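Local coordinates for protein cellulase (PDB 5I2U) that is a halotolerant cellulase of glycosyl hydrolase family 5 and probably hydrolyses the beta-1,4-glucosidic bonds of cellulose, at residues A147-Y153 / I186-N190; I180-R184 / I211-I217; L66-F70 / V286-E291. One frame throughout, in Å; residues are numbered along the deposited sequence.

The three contacts show how one TIM barrel is tied together differently at its two ends. Interactions 1 and 2 lie on the same side of the chain's centre and share helix 169-186: its last turns pack on 211-217, and the loop that follows it meets 147-153. They touch where Arg184 and Asn216 bond to the backbone of Asp189 and Asn190. Interaction 3 is about 29 and 33 Å away, centre to centre, in loops that follow strands. All three are partly buried, but their chemistry differs: a magnesium ion in the first, isoleucines edged by an arginine in the second, an aromatic patch with a salt bridge in the third.

Interaction 1: A147-Y153 / I186-N190; sequences AEKYGEY and IDPDN. With MG (magnesium ion), chain H.
The side-chain amide of Asn190 donates through ND2 to Tyr153 O at 2.8 Å, with Tyr153 O almost exactly in the amide plane, and ND2 has a second acceptor in Val156 O. Held this way, the amide turns its OD1 to a six-ligand magnesium site that joins two helix-to-strand loops of the TIM barrel, those entering strands 156-159 and 192-194. The coordination is octahedral. Gly151 O, 2.2 Å from the magnesium ion, lies opposite Asp189 OD1; Asp187 OD1 and Asn190 OD1 each face a water. Water 1 also donates to Asp189 OD2, at 2.6 Å, linking ligand to ligand. Asp187 has CG anti to its backbone N (chi1 -173°), which brings the carboxylate over Gly151, and its other oxygen, OD2, is hydrogen-bonded to the hydroxyl of Tyr158, a second-shell residue that limits its rotation. The cation probably offsets the repulsion between ligand oxygens, Gly151 O and Asp187 OD1 being 3.0 Å apart. Gly151 sits in a type I turn from Tyr150 to Tyr153; a beta carbon there would collide with Asp187 CG and Ala147 O. Away from the metal, Ile186 CB packs 3.9 Å from Ala147 CB.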
ATOM      1  N   ALA A 147      -8.724   4.935 -13.407  1.00 36.31           N
ATOM      2  CA  ALA A 147      -7.796   5.581 -14.342  1.00 35.74           C
ATOM      3  C   ALA A 147      -8.416   6.787 -15.035  1.00 33.84           C
ATOM      4  O   ALA A 147      -7.757   7.807 -15.168  1.00 30.61           O
ATOM      5  CB  ALA A 147      -7.296   4.593 -15.379  1.00 37.73           C
ATOM      6  N   GLU A 148      -9.676   6.658 -15.455  1.00 37.94           N
ATOM      7  CA  GLU A 148     -10.401   7.748 -16.136  1.00 39.99           C
ATOM      8  C   GLU A 148     -10.632   8.910 -15.188  1.00 37.78           C
ATOM      9  O   GLU A 148     -10.340  10.048 -15.525  1.00 38.64           O
ATOM     10  CB  GLU A 148     -11.733   7.255 -16.757  1.00 43.13           C
ATOM     11  CG  GLU A 148     -12.688   8.360 -17.347  1.00 49.00           C
ATOM     12  CD  GLU A 148     -12.050   9.248 -18.440  1.00 53.37           C
ATOM     13  OE1 GLU A 148     -11.004   8.880 -19.031  1.00 53.84           O
ATOM     14  OE2 GLU A 148     -12.611  10.337 -18.726  1.00 53.56           O
ATOM     15  N   LYS A 149     -11.139   8.621 -13.997  1.00 43.43           N
ATOM     16  CA  LYS A 149     -11.434   9.663 -13.013  1.00 44.27           C
ATOM     17  C   LYS A 149     -10.187  10.377 -12.517  1.00 39.85           C
ATOM     18  O   LYS A 149     -10.186  11.602 -12.389  1.00 34.20           O
ATOM     19  CB  LYS A 149     -12.182   9.084 -11.795  1.00 51.43           C
ATOM     20  CG  LYS A 149     -13.667   8.828 -12.016  1.00 60.22           C
ATOM     21  CD  LYS A 149     -14.479   9.063 -10.743  1.00 64.79           C
ATOM     22  CE  LYS A 149     -14.768  10.546 -10.528  1.00 69.43           C
ATOM     23  NZ  LYS A 149     -15.404  10.828  -9.210  1.00 69.04           N
ATOM     24  N   TYR A 150      -9.151   9.608 -12.178  1.00 35.26           N
ATOM     25  CA  TYR A 150      -8.077  10.133 -11.331  1.00 34.43           C
ATOM     26  C   TYR A 150      -6.666  10.065 -11.915  1.00 32.22           C
ATOM     27  O   TYR A 150      -5.725  10.449 -11.237  1.00 32.91           O
ATOM     28  CB  TYR A 150      -8.095   9.420  -9.968  1.00 37.40           C
ATOM     29  CG  TYR A 150      -9.363   9.571  -9.143  1.00 36.14           C
ATOM     30  CD1 TYR A 150      -9.785  10.823  -8.699  1.00 37.70           C
ATOM     31  CD2 TYR A 150     -10.105   8.456  -8.757  1.00 35.60           C
ATOM     32  CE1 TYR A 150     -10.929  10.966  -7.924  1.00 37.89           C
ATOM     33  CE2 TYR A 150     -11.245   8.586  -7.981  1.00 38.49           C
ATOM     34  CZ  TYR A 150     -11.656   9.846  -7.563  1.00 39.31           C
ATOM     35  OH  TYR A 150     -12.801   9.987  -6.802  1.00 39.01           O
ATOM     36  N   GLY A 151      -6.515   9.609 -13.163  1.00 34.30           N
ATOM     37  CA  GLY A 151      -5.195   9.334 -13.745  1.00 33.80           C
ATOM     38  C   GLY A 151      -4.313  10.534 -14.071  1.00 34.48           C
ATOM     39  O   GLY A 151      -3.107  10.374 -14.267  1.00 28.17           O
ATOM     40  N   GLU A 152      -4.900  11.734 -14.105  1.00 34.87           N
ATOM     41  CA  GLU A 152      -4.123  12.967 -14.319  1.00 38.63           C
ATOM     42  C   GLU A 152      -3.524  13.523 -13.028  1.00 37.13           C
ATOM     43  O   GLU A 152      -2.590  14.323 -13.089  1.00 36.43           O
ATOM     44  CB  GLU A 152      -4.975  14.040 -15.012  1.00 44.21           C
ATOM     45  CG  GLU A 152      -5.231  13.736 -16.483  1.00 47.80           C
ATOM     46  CD  GLU A 152      -4.362  14.542 -17.427  1.00 53.31           C
ATOM     47  OE1 GLU A 152      -3.148  14.728 -17.144  1.00 64.71           O
ATOM     48  OE2 GLU A 152      -4.885  14.981 -18.471  1.00 53.79           O
ATOM     49  N   TYR A 153      -4.053  13.108 -11.872  1.00 36.23           N
ATOM     50  CA  TYR A 153      -3.519  13.534 -10.581  1.00 33.52           C
ATOM     51  C   TYR A 153      -2.244  12.780 -10.277  1.00 33.47           C
ATOM     52  O   TYR A 153      -2.226  11.536 -10.340  1.00 33.62           O
ATOM     53  CB  TYR A 153      -4.531  13.303  -9.469  1.00 35.47           C
ATOM     54  CG  TYR A 153      -5.757  14.152  -9.652  1.00 36.92           C
ATOM     55  CD1 TYR A 153      -5.747  15.499  -9.296  1.00 37.69           C
ATOM     56  CD2 TYR A 153      -6.917  13.620 -10.214  1.00 37.54           C
ATOM     57  CE1 TYR A 153      -6.864  16.296  -9.472  1.00 39.80           C
ATOM     58  CE2 TYR A 153      -8.042  14.408 -10.404  1.00 41.66           C
ATOM     59  CZ  TYR A 153      -8.009  15.749 -10.027  1.00 41.70           C
ATOM     60  OH  TYR A 153      -9.107  16.551 -10.206  1.00 44.73           O
ATOM     61  N   ILE A 186      -5.279   4.579 -20.618  1.00 35.36           N
ATOM     62  CA  ILE A 186      -5.920   5.795 -20.094  1.00 39.90           C
ATOM     63  C   ILE A 186      -4.912   6.670 -19.319  1.00 39.67           C
ATOM     64  O   ILE A 186      -4.900   7.896 -19.458  1.00 33.00           O
ATOM     65  CB  ILE A 186      -7.105   5.425 -19.144  1.00 43.90           C
ATOM     66  CG1 ILE A 186      -8.064   4.409 -19.822  1.00 46.40           C
ATOM     67  CG2 ILE A 186      -7.854   6.680 -18.676  1.00 43.78           C
ATOM     68  CD1 ILE A 186      -9.171   3.846 -18.943  1.00 47.06           C
ATOM     69  N   ASP A 187      -4.119   6.026 -18.456  1.00 40.10           N
ATOM     70  CA  ASP A 187      -3.164   6.696 -17.580  1.00 40.12           C
ATOM     71  C   ASP A 187      -1.758   6.176 -17.902  1.00 41.69           C
ATOM     72  O   ASP A 187      -1.322   5.156 -17.339  1.00 35.86           O
ATOM     73  CB  ASP A 187      -3.529   6.430 -16.118  1.00 41.75           C
ATOM     74  CG  ASP A 187      -2.694   7.238 -15.143  1.00 46.75           C
ATOM     75  OD1 ASP A 187      -1.793   7.999 -15.569  1.00 49.44           O
ATOM     76  OD2 ASP A 187      -2.955   7.144 -13.928  1.00 45.51           O
ATOM     77  N   PRO A 188      -1.047   6.866 -18.816  1.00 39.93           N
ATOM     78  CA  PRO A 188       0.225   6.320 -19.283  1.00 40.47           C
ATOM     79  C   PRO A 188       1.373   6.398 -18.272  1.00 38.11           C
ATOM     80  O   PRO A 188       2.307   5.602 -18.390  1.00 33.37           O
ATOM     81  CB  PRO A 188       0.547   7.146 -20.532  1.00 41.20           C
ATOM     82  CG  PRO A 188      -0.267   8.390 -20.419  1.00 43.09           C
ATOM     83  CD  PRO A 188      -1.342   8.190 -19.393  1.00 41.38           C
ATOM     84  N   ASP A 189       1.293   7.297 -17.284  1.00 35.06           N
ATOM     85  CA  ASP A 189       2.469   7.609 -16.433  1.00 33.39           C
ATOM     86  C   ASP A 189       2.434   7.207 -14.940  1.00 34.00           C
ATOM     87  O   ASP A 189       3.515   6.995 -14.360  1.00 31.91           O
ATOM     88  CB  ASP A 189       2.814   9.105 -16.536  1.00 33.80           C
ATOM     89  CG  ASP A 189       1.696   9.995 -16.055  1.00 32.45           C
ATOM     90  OD1 ASP A 189       0.534   9.544 -16.030  1.00 27.98           O
ATOM     91  OD2 ASP A 189       1.960  11.157 -15.716  1.00 33.56           O
ATOM     92  N   ASN A 190       1.247   7.109 -14.320  1.00 29.30           N
ATOM     93  CA  ASN A 190       1.165   6.910 -12.865  1.00 29.14           C
ATOM     94  C   ASN A 190       1.650   5.532 -12.443  1.00 31.08           C
ATOM     95  O   ASN A 190       1.613   4.580 -13.228  1.00 33.96           O
ATOM     96  CB  ASN A 190      -0.248   7.140 -12.319  1.00 28.39           C
ATOM     97  CG  ASN A 190      -0.664   8.594 -12.349  1.00 24.23           C
ATOM     98  OD1 ASN A 190      -0.451   9.278 -13.336  1.00 24.45           O
ATOM     99  ND2 ASN A 190      -1.241   9.077 -11.263  1.00 24.68           N
TER
HETATM  100 MG    MG H 406      -1.189   9.933 -15.193  1.00 38.58          MG
HETATM  101  O   HOH W   1      -0.416  11.816 -14.943  1.00 21.18           O
HETATM  102  O   HOH W   2      -2.445  10.971 -16.942  1.00 40.50           O

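Interaction 2: I180-R184 / I211-I217; sequences IAVIR and IRDVSNI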
ATOM      1  N   ILE A 180      -2.575  -3.928 -16.343  1.00 32.88           N
ATOM      2  CA  ILE A 180      -1.649  -2.836 -16.703  1.00 36.71           C
ATOM      3  C   ILE A 180      -1.986  -2.285 -18.089  1.00 37.75           C
ATOM      4  O   ILE A 180      -2.014  -1.062 -18.287  1.00 38.98           O
ATOM      5  CB  ILE A 180      -0.160  -3.288 -16.661  1.00 39.12           C
ATOM      6  CG1 ILE A 180       0.304  -3.468 -15.205  1.00 38.70           C
ATOM      7  CG2 ILE A 180       0.770  -2.287 -17.363  1.00 38.30           C
ATOM      8  CD1 ILE A 180       1.540  -4.338 -15.067  1.00 38.16           C
ATOM      9  N   ALA A 181      -2.226  -3.188 -19.042  1.00 40.83           N
ATOM     10  CA  ALA A 181      -2.605  -2.797 -20.416  1.00 40.67           C
ATOM     11  C   ALA A 181      -3.812  -1.880 -20.423  1.00 38.63           C
ATOM     12  O   ALA A 181      -3.787  -0.849 -21.080  1.00 39.00           O
ATOM     13  CB  ALA A 181      -2.871  -4.023 -21.282  1.00 40.89           C
ATOM     14  N   VAL A 182      -4.834  -2.222 -19.641  1.00 39.02           N
ATOM     15  CA  VAL A 182      -6.023  -1.375 -19.536  1.00 37.60           C
ATOM     16  C   VAL A 182      -5.712  -0.028 -18.894  1.00 38.23           C
ATOM     17  O   VAL A 182      -6.210   0.993 -19.359  1.00 42.21           O
ATOM     18  CB  VAL A 182      -7.159  -2.055 -18.744  1.00 37.31           C
ATOM     19  CG1 VAL A 182      -8.318  -1.093 -18.518  1.00 38.26           C
ATOM     20  CG2 VAL A 182      -7.659  -3.296 -19.480  1.00 40.46           C
ATOM     21  N   ILE A 183      -4.930  -0.030 -17.809  1.00 37.99           N
ATOM     22  CA  ILE A 183      -4.622   1.206 -17.075  1.00 36.70           C
ATOM     23  C   ILE A 183      -3.816   2.139 -17.957  1.00 35.17           C
ATOM     24  O   ILE A 183      -4.175   3.309 -18.097  1.00 35.26           O
ATOM     25  CB  ILE A 183      -3.845   0.959 -15.746  1.00 36.90           C
ATOM     26  CG1 ILE A 183      -4.740   0.250 -14.722  1.00 39.57           C
ATOM     27  CG2 ILE A 183      -3.361   2.276 -15.147  1.00 34.19           C
ATOM     28  CD1 ILE A 183      -4.010  -0.287 -13.505  1.00 39.02           C
ATOM     29  N   ARG A 184      -2.737   1.613 -18.532  1.00 32.58           N
ATOM     30  CA  ARG A 184      -1.834   2.421 -19.349  1.00 37.74           C
ATOM     31  C   ARG A 184      -2.486   3.094 -20.553  1.00 37.73           C
ATOM     32  O   ARG A 184      -2.033   4.156 -20.968  1.00 37.99           O
ATOM     33  CB  ARG A 184      -0.612   1.611 -19.818  1.00 35.74           C
ATOM     34  CG  ARG A 184       0.460   1.457 -18.745  1.00 37.82           C
ATOM     35  CD  ARG A 184       1.294   2.734 -18.567  1.00 38.35           C
ATOM     36  NE  ARG A 184       2.195   2.632 -17.411  1.00 40.34           N
ATOM     37  CZ  ARG A 184       1.991   3.136 -16.183  1.00 37.77           C
ATOM     38  NH1 ARG A 184       0.900   3.843 -15.866  1.00 34.60           N
ATOM     39  NH2 ARG A 184       2.907   2.919 -15.245  1.00 36.65           N
ATOM     40  N   ILE A 211       7.780  -8.546 -15.854  1.00 42.32           N
ATOM     41  CA  ILE A 211       6.955  -7.934 -16.894  1.00 42.77           C
ATOM     42  C   ILE A 211       7.838  -6.980 -17.712  1.00 44.55           C
ATOM     43  O   ILE A 211       8.529  -6.134 -17.154  1.00 44.29           O
ATOM     44  CB  ILE A 211       5.760  -7.152 -16.302  1.00 41.49           C
ATOM     45  CG1 ILE A 211       4.890  -8.074 -15.436  1.00 43.27           C
ATOM     46  CG2 ILE A 211       4.897  -6.545 -17.404  1.00 43.60           C
ATOM     47  CD1 ILE A 211       3.905  -7.346 -14.547  1.00 43.68           C
ATOM     48  N   ARG A 212       7.780  -7.105 -19.035  1.00 51.37           N
ATOM     49  CA  ARG A 212       8.662  -6.367 -19.937  1.00 52.90           C
ATOM     50  C   ARG A 212       7.892  -5.309 -20.706  1.00 56.77           C
ATOM     51  O   ARG A 212       6.654  -5.342 -20.769  1.00 52.14           O
ATOM     52  CB  ARG A 212       9.325  -7.343 -20.903  1.00 61.69           C
ATOM     53  CG  ARG A 212      10.260  -8.319 -20.206  1.00 66.45           C
ATOM     54  CD  ARG A 212      10.630  -9.506 -21.078  1.00 73.06           C
ATOM     55  NE  ARG A 212      11.688 -10.302 -20.449  1.00 76.01           N
ATOM     56  CZ  ARG A 212      11.517 -11.190 -19.465  1.00 80.74           C
ATOM     57  NH1 ARG A 212      10.307 -11.446 -18.949  1.00 84.20           N
ATOM     58  NH2 ARG A 212      12.575 -11.840 -18.986  1.00 79.27           N
ATOM     59  N   ASP A 213       8.644  -4.367 -21.279  1.00 63.19           N
ATOM     60  CA  ASP A 213       8.100  -3.262 -22.087  1.00 65.31           C
ATOM     61  C   ASP A 213       7.019  -2.467 -21.343  1.00 57.76           C
ATOM     62  O   ASP A 213       5.972  -2.133 -21.899  1.00 60.36           O
ATOM     63  CB  ASP A 213       7.564  -3.798 -23.423  1.00 71.14           C
ATOM     64  CG  ASP A 213       8.596  -4.611 -24.175  1.00 74.15           C
ATOM     65  OD1 ASP A 213       9.588  -4.015 -24.638  1.00 68.35           O
ATOM     66  OD2 ASP A 213       8.417  -5.843 -24.298  1.00 83.83           O
ATOM     67  N   VAL A 214       7.271  -2.204 -20.068  1.00 51.15           N
ATOM     68  CA  VAL A 214       6.336  -1.456 -19.227  1.00 49.74           C
ATOM     69  C   VAL A 214       7.139  -0.474 -18.376  1.00 44.32           C
ATOM     70  O   VAL A 214       8.234  -0.798 -17.921  1.00 41.83           O
ATOM     71  CB  VAL A 214       5.414  -2.401 -18.386  1.00 52.27           C
ATOM     72  CG1 VAL A 214       4.593  -3.298 -19.307  1.00 51.83           C
ATOM     73  CG2 VAL A 214       6.188  -3.301 -17.426  1.00 52.00           C
ATOM     74  N   SER A 215       6.643   0.749 -18.236  1.00 41.50           N
ATOM     75  CA  SER A 215       7.325   1.753 -17.418  1.00 44.92           C
ATOM     76  C   SER A 215       6.510   2.107 -16.171  1.00 42.19           C
ATOM     77  O   SER A 215       5.305   1.867 -16.113  1.00 39.81           O
ATOM     78  CB  SER A 215       7.627   3.002 -18.250  1.00 46.90           C
ATOM     79  OG  SER A 215       6.436   3.655 -18.641  1.00 44.15           O
ATOM     80  N   ASN A 216       7.197   2.663 -15.179  1.00 42.38           N
ATOM     81  CA  ASN A 216       6.588   3.130 -13.934  1.00 40.64           C
ATOM     82  C   ASN A 216       5.731   2.085 -13.225  1.00 38.32           C
ATOM     83  O   ASN A 216       4.610   2.361 -12.795  1.00 36.27           O
ATOM     84  CB  ASN A 216       5.803   4.430 -14.175  1.00 34.95           C
ATOM     85  CG  ASN A 216       6.701   5.614 -14.396  1.00 36.38           C
ATOM     86  OD1 ASN A 216       7.925   5.518 -14.303  1.00 36.77           O
ATOM     87  ND2 ASN A 216       6.100   6.747 -14.711  1.00 37.78           N
ATOM     88  N   ILE A 217       6.264   0.873 -13.139  1.00 37.96           N
ATOM     89  CA  ILE A 217       5.701  -0.132 -12.261  1.00 42.99           C
ATOM     90  C   ILE A 217       6.724  -0.529 -11.201  1.00 43.46           C
ATOM     91  O   ILE A 217       7.936  -0.393 -11.413  1.00 38.93           O
ATOM     92  CB  ILE A 217       5.151  -1.365 -13.013  1.00 41.77           C
ATOM     93  CG1 ILE A 217       6.259  -2.301 -13.500  1.00 44.52           C
ATOM     94  CG2 ILE A 217       4.265  -0.923 -14.171  1.00 40.95           C
ATOM     95  CD1 ILE A 217       5.762  -3.715 -13.720  1.00 50.27           C
TER
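Ile180 and Ile211 reach toward each other tip to tip, their CD1 methyls 3.9 Å apart, and form the apolar centre where a barrel helix meets the loop ahead of the next-but-one strand. In this TIM barrel, helix 169-186 leads into strand 192-194, whereas 211-217 feeds the neighbouring strand 217-224, so the contact joins helix 169-186 to the loop entering strand 217-224. Around the isoleucine pair the packing is looser: Ile180 CG2 lies 4.4 Å from Val214 CG1, and Ile180 CD1 approaches Ile217 CG2. Ile180 also touches Ile192 and Val194 of the intervening strand.

One helical turn on, Arg184 forms the polar edge. Its chain bends at chi2 (-77°), which turns the guanidinium so that its edge meets the backbone of the loop. NH2 donates to Ser215 O at 2.8 Å with an angle of 163°, the oxygen lying near the guanidinium plane, and NE adds a weak bond to the same oxygen. The other nitrogen, NH1, is hydrogen-bonded to Asp187 O and Asn190 O, so a single side chain ties its own helix end to two loops. A leucine in its place would probably leave the carbonyls of Ser215, Asp187 and Asn190 without this donor and set the two loops free to shift apart. Asn216, in a left-handed backbone conformation (phi 53°), turns the chain here: its own ND2 bonds to Asp189 O, and its CB sits 3.4 Å from Arg184 NH2.

Interaction 3: L66-F70 / V286-E291; sequences LWPRF and VSDKNE. With GOL (glycerol), chain F.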
ATOM      1  N   LEU A  66     -14.630  -3.875   6.598  1.00 28.40           N
ATOM      2  CA  LEU A  66     -14.511  -4.139   8.024  1.00 27.61           C
ATOM      3  C   LEU A  66     -14.446  -2.892   8.891  1.00 26.97           C
ATOM      4  O   LEU A  66     -15.042  -2.854   9.963  1.00 26.14           O
ATOM      5  CB  LEU A  66     -13.299  -5.008   8.295  1.00 30.28           C
ATOM      6  CG  LEU A  66     -13.307  -6.368   7.620  1.00 32.19           C
ATOM      7  CD1 LEU A  66     -12.189  -7.224   8.172  1.00 33.68           C
ATOM      8  CD2 LEU A  66     -14.648  -7.072   7.798  1.00 36.62           C
ATOM      9  N   TRP A  67     -13.711  -1.881   8.444  1.00 27.54           N
ATOM     10  CA  TRP A  67     -13.543  -0.642   9.203  1.00 28.46           C
ATOM     11  C   TRP A  67     -13.849   0.563   8.322  1.00 27.67           C
ATOM     12  O   TRP A  67     -12.999   1.443   8.158  1.00 26.54           O
ATOM     13  CB  TRP A  67     -12.131  -0.579   9.791  1.00 28.44           C
ATOM     14  CG  TRP A  67     -11.847  -1.802  10.586  1.00 29.20           C
ATOM     15  CD1 TRP A  67     -12.368  -2.123  11.806  1.00 27.40           C
ATOM     16  CD2 TRP A  67     -11.049  -2.910  10.191  1.00 26.39           C
ATOM     17  NE1 TRP A  67     -11.909  -3.338  12.211  1.00 25.42           N
ATOM     18  CE2 TRP A  67     -11.085  -3.845  11.246  1.00 26.64           C
ATOM     19  CE3 TRP A  67     -10.277  -3.188   9.071  1.00 26.85           C
ATOM     20  CZ2 TRP A  67     -10.373  -5.050  11.207  1.00 26.53           C
ATOM     21  CZ3 TRP A  67      -9.559  -4.385   9.036  1.00 26.94           C
ATOM     22  CH2 TRP A  67      -9.632  -5.305  10.089  1.00 26.49           C
ATOM     23  N   PRO A  68     -15.091   0.625   7.793  1.00 27.63           N
ATOM     24  CA  PRO A  68     -15.487   1.735   6.929  1.00 29.62           C
ATOM     25  C   PRO A  68     -15.542   3.106   7.594  1.00 30.64           C
ATOM     26  O   PRO A  68     -15.454   4.106   6.886  1.00 36.40           O
ATOM     27  CB  PRO A  68     -16.890   1.347   6.484  1.00 29.65           C
ATOM     28  CG  PRO A  68     -17.423   0.549   7.631  1.00 30.60           C
ATOM     29  CD  PRO A  68     -16.227  -0.284   8.043  1.00 29.02           C
ATOM     30  N   ARG A  69     -15.678   3.175   8.915  1.00 31.61           N
ATOM     31  CA  ARG A  69     -15.804   4.465   9.601  1.00 30.06           C
ATOM     32  C   ARG A  69     -14.579   5.370   9.420  1.00 33.45           C
ATOM     33  O   ARG A  69     -14.703   6.600   9.392  1.00 37.71           O
ATOM     34  CB  ARG A  69     -16.194   4.276  11.087  1.00 28.76           C
ATOM     35  CG  ARG A  69     -15.098   3.900  12.068  1.00 30.43           C
ATOM     36  CD  ARG A  69     -15.697   3.439  13.402  1.00 28.93           C
ATOM     37  NE  ARG A  69     -14.672   3.206  14.432  1.00 29.84           N
ATOM     38  CZ  ARG A  69     -14.201   4.117  15.292  1.00 30.52           C
ATOM     39  NH1 ARG A  69     -14.636   5.380  15.283  1.00 30.87           N
ATOM     40  NH2 ARG A  69     -13.278   3.761  16.183  1.00 30.43           N
ATOM     41  N   PHE A  70     -13.405   4.773   9.227  1.00 34.29           N
ATOM     42  CA  PHE A  70     -12.183   5.560   9.005  1.00 31.61           C
ATOM     43  C   PHE A  70     -11.992   6.064   7.573  1.00 30.25           C
ATOM     44  O   PHE A  70     -11.060   6.829   7.313  1.00 31.50           O
ATOM     45  CB  PHE A  70     -10.953   4.753   9.447  1.00 32.76           C
ATOM     46  CG  PHE A  70     -10.996   4.343  10.886  1.00 31.07           C
ATOM     47  CD1 PHE A  70     -10.920   5.303  11.889  1.00 31.87           C
ATOM     48  CD2 PHE A  70     -11.140   3.013  11.241  1.00 31.22           C
ATOM     49  CE1 PHE A  70     -10.987   4.939  13.231  1.00 33.60           C
ATOM     50  CE2 PHE A  70     -11.208   2.643  12.571  1.00 31.73           C
ATOM     51  CZ  PHE A  70     -11.128   3.601  13.567  1.00 32.65           C
ATOM     52  N   VAL A 286      -4.884   1.014  10.121  1.00 28.68           N
ATOM     53  CA  VAL A 286      -5.642   2.049  10.833  1.00 28.03           C
ATOM     54  C   VAL A 286      -7.048   1.491  10.994  1.00 27.52           C
ATOM     55  O   VAL A 286      -7.916   1.673  10.138  1.00 31.96           O
ATOM     56  CB  VAL A 286      -5.679   3.385  10.076  1.00 27.37           C
ATOM     57  CG1 VAL A 286      -6.457   4.417  10.863  1.00 28.24           C
ATOM     58  CG2 VAL A 286      -4.267   3.885   9.786  1.00 29.28           C
ATOM     59  N   SER A 287      -7.230   0.785  12.094  1.00 24.82           N
ATOM     60  CA  SER A 287      -8.439   0.024  12.386  1.00 25.70           C
ATOM     61  C   SER A 287      -8.473  -0.234  13.907  1.00 26.03           C
ATOM     62  O   SER A 287      -7.483   0.027  14.595  1.00 25.69           O
ATOM     63  CB  SER A 287      -8.424  -1.304  11.603  1.00 27.24           C
ATOM     64  OG  SER A 287      -7.267  -2.108  11.882  1.00 26.04           O
ATOM     65  N   ASP A 288      -9.589  -0.764  14.410  1.00 26.79           N
ATOM     66  CA  ASP A 288      -9.832  -0.895  15.854  1.00 27.98           C
ATOM     67  C   ASP A 288     -10.341  -2.264  16.324  1.00 29.23           C
ATOM     68  O   ASP A 288     -11.008  -2.385  17.335  1.00 27.80           O
ATOM     69  CB  ASP A 288     -10.757   0.233  16.344  1.00 30.24           C
ATOM     70  CG  ASP A 288     -12.052   0.349  15.552  1.00 32.03           C
ATOM     71  OD1 ASP A 288     -12.279  -0.435  14.613  1.00 34.34           O
ATOM     72  OD2 ASP A 288     -12.844   1.282  15.847  1.00 34.32           O
ATOM     73  N   LYS A 289      -9.995  -3.309  15.592  1.00 32.55           N
ATOM     74  CA  LYS A 289     -10.297  -4.667  16.009  1.00 31.86           C
ATOM     75  C   LYS A 289      -9.405  -4.989  17.216  1.00 31.03           C
ATOM     76  O   LYS A 289      -8.369  -4.355  17.393  1.00 27.33           O
ATOM     77  CB  LYS A 289     -10.038  -5.603  14.831  1.00 32.31           C
ATOM     78  CG  LYS A 289     -10.290  -7.089  15.054  1.00 34.19           C
ATOM     79  CD  LYS A 289     -10.239  -7.787  13.700  1.00 32.49           C
ATOM     80  CE  LYS A 289     -10.198  -9.305  13.800  1.00 34.74           C
ATOM     81  NZ  LYS A 289     -10.077  -9.921  12.448  1.00 34.09           N
ATOM     82  N   ASN A 290      -9.805  -5.951  18.046  1.00 31.23           N
ATOM     83  CA  ASN A 290      -8.932  -6.450  19.121  0.50 32.23           C
ATOM     84  C   ASN A 290      -7.836  -7.365  18.588  1.00 31.80           C
ATOM     85  O   ASN A 290      -7.810  -8.577  18.869  1.00 35.39           O
ATOM     86  CB  ASN A 290      -9.713  -7.181  20.220  0.50 32.07           C
ATOM     87  CG  ASN A 290      -8.829  -7.564  21.395  0.50 30.74           C
ATOM     88  OD1 ASN A 290      -7.854  -6.883  21.696  0.50 29.89           O
ATOM     89  ND2 ASN A 290      -9.157  -8.669  22.047  0.50 31.68           N
ATOM     90  N   GLU A 291      -6.920  -6.765  17.841  1.00 34.40           N
ATOM     91  CA  GLU A 291      -5.770  -7.459  17.253  1.00 38.89           C
ATOM     92  C   GLU A 291      -4.565  -6.520  17.353  1.00 35.55           C
ATOM     93  O   GLU A 291      -4.714  -5.285  17.321  1.00 30.42           O
ATOM     94  CB  GLU A 291      -6.047  -7.838  15.784  1.00 39.51           C
ATOM     95  CG  GLU A 291      -6.226  -6.622  14.872  1.00 43.16           C
ATOM     96  CD  GLU A 291      -6.687  -6.923  13.460  1.00 40.90           C
ATOM     97  OE1 GLU A 291      -6.609  -8.085  13.011  1.00 38.96           O
ATOM     98  OE2 GLU A 291      -7.141  -5.957  12.806  1.00 41.57           O
TER
HETATM   99  C1  GOL F 404     -15.509  -0.980  13.585  1.00 46.08           C
HETATM  100  O1  GOL F 404     -14.715   0.217  13.684  1.00 42.35           O
HETATM  101  C2  GOL F 404     -15.353  -1.766  14.887  1.00 47.14           C
HETATM  102  O2  GOL F 404     -15.624  -3.155  14.640  1.00 45.84           O
HETATM  103  C3  GOL F 404     -16.233  -1.170  15.998  1.00 47.91           C
HETATM  104  O3  GOL F 404     -17.636  -1.127  15.658  1.00 43.00           O
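Arg69 and Asp288 form a salt bridge in which one carboxylate oxygen takes both bonds: NH2 donates to Asp288 OD2 at a short 2.5 Å, and NE makes a weaker bond to it at 3.0 Å. The oxygen is met on its anti side, 25° out of the carboxylate plane, while it lies in the plane of the guanidinium. A glycerol, probably from the crystallisation liquor, completes the group, accepting from Arg69 NE through O1 and donating to Asp288 OD1 at 2.7 Å. The remaining nitrogen, Arg69 NH1, is satisfied by Ala300 O. Phe70 CZ lies over one face of the guanidinium.

Next to this polar group the Trp67 indole is held between two aliphatic carbons. Ser287 CB makes a CH-pi contact 3.6 Å from the centroid of the five-membered ring, and Leu66 CB covers the opposite face. Ser287 CB is set against the indole by the backbone, and chi1 (57°) places OG between the backbone N and the carbonyl carbon, where it bonds to the hydroxyls of Ser285 and Ser294. Ser294 OG is also a partner of Glu291 OE2, whose carboxylate approaches Trp67 CZ2 to 3.7 Å. These loops follow strands 57-61 and 281-286, the first and last of the barrel, and pack over the seam where it closes, at the C-terminal end of the strands, which carries the active site in TIM-barrel enzymes.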